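Local structure of Glyoxalase/bleomycin resistance protein/dioxygenase (Catenulispora acidiphila, 4N04) at residues A[87-92]-A[97-102]. The protein belongs to the glyoxalase/bleomycin resistance/dioxygenase superfamily and may act as a dioxygenase, its substrate being unknown. The protein carries 1 engineered substitution. Numbering follows the deposited sequence.
Sequences AKQETY and RKVTYL
Strands 88-91 and 97-102 run antiparallel, their axes 169° apart, and Lys88-Thr100 and Glu90-Lys98 are the hydrogen-bonded pairs: Glu90 N donates to Lys98 O at 2.9 Å, Lys98 N to Glu90 O, and Thr100 N to Lys88 O. At the Ala87 end, beside this last bond, Ala87 N and Lys88 N both donate to Thr100 O, the second bond longer, Lys88 N to Thr100 O 3.3 Å, which defines a classic beta bulge. Beside it Ala87 CB packs on Leu102 CG at 3.7 Å. Glu90 and Lys98 extend side by side, and their salt bridge is long, OE2 to NZ 3.8 Å; Glu90 OE1 makes a similarly long one with Lys88 NZ. A water joins this face, hydrogen-bonded to Glu90 OE2, Lys98 O (2.8 Å from the water oxygen) and Thr100 OG1. The pair forms the edge hairpin of a four-stranded mixed sheet in this vicinal-oxygen-chelate fold, with strand 108-113 flanking 97-102. On the face toward helix 72-81, Gln89 CG lies 3.7 Å from Val99 CB, and Thr91 CG2 meets Arg97 CG at 3.9 Å. The Arg97 chain, bent at chi3 (-72°), carries its NH2 to salt bridges with Asp73 and Glu113.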
ATOM      1  N   ALA A  87      -2.740  11.287  -1.395  1.00 42.82           N
ATOM      2  CA  ALA A  87      -3.280  12.271  -0.480  1.00 42.05           C
ATOM      3  C   ALA A  87      -2.348  13.494  -0.392  1.00 48.78           C
ATOM      4  O   ALA A  87      -2.801  14.639  -0.353  1.00 40.59           O
ATOM      5  CB  ALA A  87      -3.463  11.647   0.888  1.00 41.85           C
ATOM      6  N   LYS A  88      -1.042  13.244  -0.371  1.00 45.17           N
ATOM      7  CA  LYS A  88      -0.067  14.300  -0.155  1.00 43.89           C
ATOM      8  C   LYS A  88       1.249  13.980  -0.859  1.00 39.56           C
ATOM      9  O   LYS A  88       1.659  12.819  -0.889  1.00 40.42           O
ATOM     10  CB  LYS A  88       0.187  14.467   1.344  1.00 43.66           C
ATOM     11  CG  LYS A  88       1.090  15.633   1.671  1.00 45.48           C
ATOM     12  CD  LYS A  88       1.568  15.630   3.111  1.00 49.60           C
ATOM     13  CE  LYS A  88       2.277  16.970   3.428  1.00 54.25           C
ATOM     14  NZ  LYS A  88       2.927  17.031   4.769  1.00 56.15           N
ATOM     15  N   GLN A  89       1.896  15.006  -1.422  1.00 39.11           N
ATOM     16  CA  GLN A  89       3.271  14.890  -1.926  1.00 39.67           C
ATOM     17  C   GLN A  89       4.245  15.860  -1.255  1.00 39.70           C
ATOM     18  O   GLN A  89       4.081  17.071  -1.329  1.00 45.22           O
ATOM     19  CB  GLN A  89       3.330  15.112  -3.423  1.00 44.97           C
ATOM     20  CG  GLN A  89       2.826  13.938  -4.225  1.00 58.65           C
ATOM     21  CD  GLN A  89       3.257  14.009  -5.673  1.00 64.32           C
ATOM     22  OE1 GLN A  89       4.417  14.325  -5.973  1.00 65.10           O
ATOM     23  NE2 GLN A  89       2.324  13.725  -6.583  1.00 64.38           N
ATOM     24  N   GLU A  90       5.273  15.318  -0.615  1.00 48.35           N
ATOM     25  CA  GLU A  90       6.293  16.128   0.025  1.00 40.84           C
ATOM     26  C   GLU A  90       7.564  16.013  -0.802  1.00 46.82           C
ATOM     27  O   GLU A  90       8.047  14.917  -1.066  1.00 46.55           O
ATOM     28  CB  GLU A  90       6.557  15.645   1.456  1.00 49.13           C
ATOM     29  CG  GLU A  90       5.323  15.579   2.343  1.00 58.07           C
ATOM     30  CD  GLU A  90       5.627  15.141   3.781  1.00 68.00           C
ATOM     31  OE1 GLU A  90       6.377  15.862   4.480  1.00 73.12           O
ATOM     32  OE2 GLU A  90       5.110  14.080   4.212  1.00 66.81           O
ATOM     33  N   THR A  91       8.110  17.142  -1.217  1.00 47.88           N
ATOM     34  CA  THR A  91       9.396  17.129  -1.897  1.00 50.60           C
ATOM     35  C   THR A  91      10.423  17.829  -1.024  1.00 45.73           C
ATOM     36  O   THR A  91      10.314  19.013  -0.776  1.00 49.41           O
ATOM     37  CB  THR A  91       9.316  17.824  -3.267  1.00 53.18           C
ATOM     38  OG1 THR A  91       8.074  17.483  -3.906  1.00 58.91           O
ATOM     39  CG2 THR A  91      10.466  17.375  -4.139  1.00 49.89           C
ATOM     40  N   TYR A  92      11.401  17.094  -0.522  1.00 47.90           N
ATOM     41  CA  TYR A  92      12.417  17.711   0.313  1.00 56.27           C
ATOM     42  C   TYR A  92      13.483  18.373  -0.552  1.00 60.67           C
ATOM     43  O   TYR A  92      13.440  18.280  -1.784  1.00 57.97           O
ATOM     44  CB  TYR A  92      13.031  16.701   1.278  1.00 62.31           C
ATOM     45  CG  TYR A  92      12.026  16.054   2.202  1.00 67.43           C
ATOM     46  CD1 TYR A  92      11.624  16.680   3.382  1.00 68.97           C
ATOM     47  CD2 TYR A  92      11.477  14.814   1.894  1.00 74.05           C
ATOM     48  CE1 TYR A  92      10.698  16.083   4.235  1.00 72.29           C
ATOM     49  CE2 TYR A  92      10.548  14.205   2.737  1.00 77.86           C
ATOM     50  CZ  TYR A  92      10.162  14.840   3.908  1.00 78.04           C
ATOM     51  OH  TYR A  92       9.239  14.220   4.736  1.00 79.71           O
ATOM     52  N   ARG A  97      11.275  12.623  -2.941  1.00 56.31           N
ATOM     53  CA  ARG A  97       9.861  12.692  -2.618  1.00 56.62           C
ATOM     54  C   ARG A  97       9.408  11.600  -1.661  1.00 52.72           C
ATOM     55  O   ARG A  97       9.943  10.494  -1.647  1.00 55.73           O
ATOM     56  CB  ARG A  97       9.011  12.612  -3.883  1.00 57.80           C
ATOM     57  CG  ARG A  97       9.148  13.790  -4.812  1.00 65.06           C
ATOM     58  CD  ARG A  97       8.550  13.436  -6.152  1.00 66.05           C
ATOM     59  NE  ARG A  97       9.403  12.495  -6.865  1.00 66.12           N
ATOM     60  CZ  ARG A  97       9.024  11.805  -7.935  1.00 67.63           C
ATOM     61  NH1 ARG A  97       7.795  11.941  -8.411  1.00 69.21           N
ATOM     62  NH2 ARG A  97       9.871  10.970  -8.524  1.00 66.26           N
ATOM     63  N   LYS A  98       8.415  11.944  -0.855  1.00 45.95           N
ATOM     64  CA  LYS A  98       7.589  10.965  -0.185  1.00 43.47           C
ATOM     65  C   LYS A  98       6.165  11.264  -0.631  1.00 41.11           C
ATOM     66  O   LYS A  98       5.715  12.404  -0.535  1.00 38.55           O
ATOM     67  CB  LYS A  98       7.714  11.102   1.333  1.00 39.20           C
ATOM     68  CG  LYS A  98       6.821  10.157   2.130  1.00 40.43           C
ATOM     69  CD  LYS A  98       6.947  10.450   3.611  1.00 47.79           C
ATOM     70  CE  LYS A  98       5.695  10.075   4.387  1.00 56.99           C
ATOM     71  NZ  LYS A  98       5.708  10.694   5.745  1.00 63.73           N
ATOM     72  N   VAL A  99       5.455  10.267  -1.150  1.00 40.32           N
ATOM     73  CA  VAL A  99       4.040  10.488  -1.426  1.00 39.54           C
ATOM     74  C   VAL A  99       3.148   9.555  -0.623  1.00 39.45           C
ATOM     75  O   VAL A  99       3.415   8.358  -0.493  1.00 45.59           O
ATOM     76  CB  VAL A  99       3.689  10.521  -2.949  1.00 40.41           C
ATOM     77  CG1 VAL A  99       4.963  10.506  -3.827  1.00 42.73           C
ATOM     78  CG2 VAL A  99       2.727   9.430  -3.316  1.00 35.93           C
ATOM     79  N   THR A 100       2.087  10.121  -0.070  1.00 35.80           N
ATOM     80  CA  THR A 100       1.260   9.377   0.853  1.00 35.79           C
ATOM     81  C   THR A 100      -0.119   9.077   0.299  1.00 35.80           C
ATOM     82  O   THR A 100      -0.819   9.965  -0.174  1.00 38.81           O
ATOM     83  CB  THR A 100       1.102  10.133   2.171  1.00 34.92           C
ATOM     84  OG1 THR A 100       2.398  10.417   2.707  1.00 35.31           O
ATOM     85  CG2 THR A 100       0.313   9.296   3.172  1.00 29.86           C
ATOM     86  N   TYR A 101      -0.513   7.815   0.385  1.00 35.58           N
ATOM     87  CA  TYR A 101      -1.859   7.420   0.013  1.00 35.25           C
ATOM     88  C   TYR A 101      -2.679   7.142   1.254  1.00 34.27           C
ATOM     89  O   TYR A 101      -2.156   6.651   2.258  1.00 36.16           O
ATOM     90  CB  TYR A 101      -1.817   6.172  -0.863  1.00 33.65           C
ATOM     91  CG  TYR A 101      -1.224   6.426  -2.218  1.00 35.77           C
ATOM     92  CD1 TYR A 101      -2.027   6.821  -3.287  1.00 36.32           C
ATOM     93  CD2 TYR A 101       0.143   6.299  -2.435  1.00 37.71           C
ATOM     94  CE1 TYR A 101      -1.482   7.070  -4.545  1.00 35.64           C
ATOM     95  CE2 TYR A 101       0.696   6.549  -3.692  1.00 40.47           C
ATOM     96  CZ  TYR A 101      -0.124   6.931  -4.737  1.00 41.27           C
ATOM     97  OH  TYR A 101       0.416   7.170  -5.980  1.00 50.31           O
ATOM     98  N   LEU A 102      -3.965   7.455   1.187  1.00 30.45           N
ATOM     99  CA  LEU A 102      -4.885   7.060   2.235  1.00 29.81           C
ATOM    100  C   LEU A 102      -5.824   5.986   1.703  1.00 33.04           C
ATOM    101  O   LEU A 102      -6.518   6.217   0.715  1.00 36.61           O
ATOM    102  CB  LEU A 102      -5.681   8.266   2.722  1.00 28.70           C
ATOM    103  CG  LEU A 102      -4.840   9.349   3.387  1.00 34.35           C
ATOM    104  CD1 LEU A 102      -5.681  10.556   3.724  1.00 34.66           C
ATOM    105  CD2 LEU A 102      -4.129   8.811   4.622  1.00 30.15           C
TER
HETATM  106  O   HOH W   1       3.990  12.690   1.617  1.00 32.91           O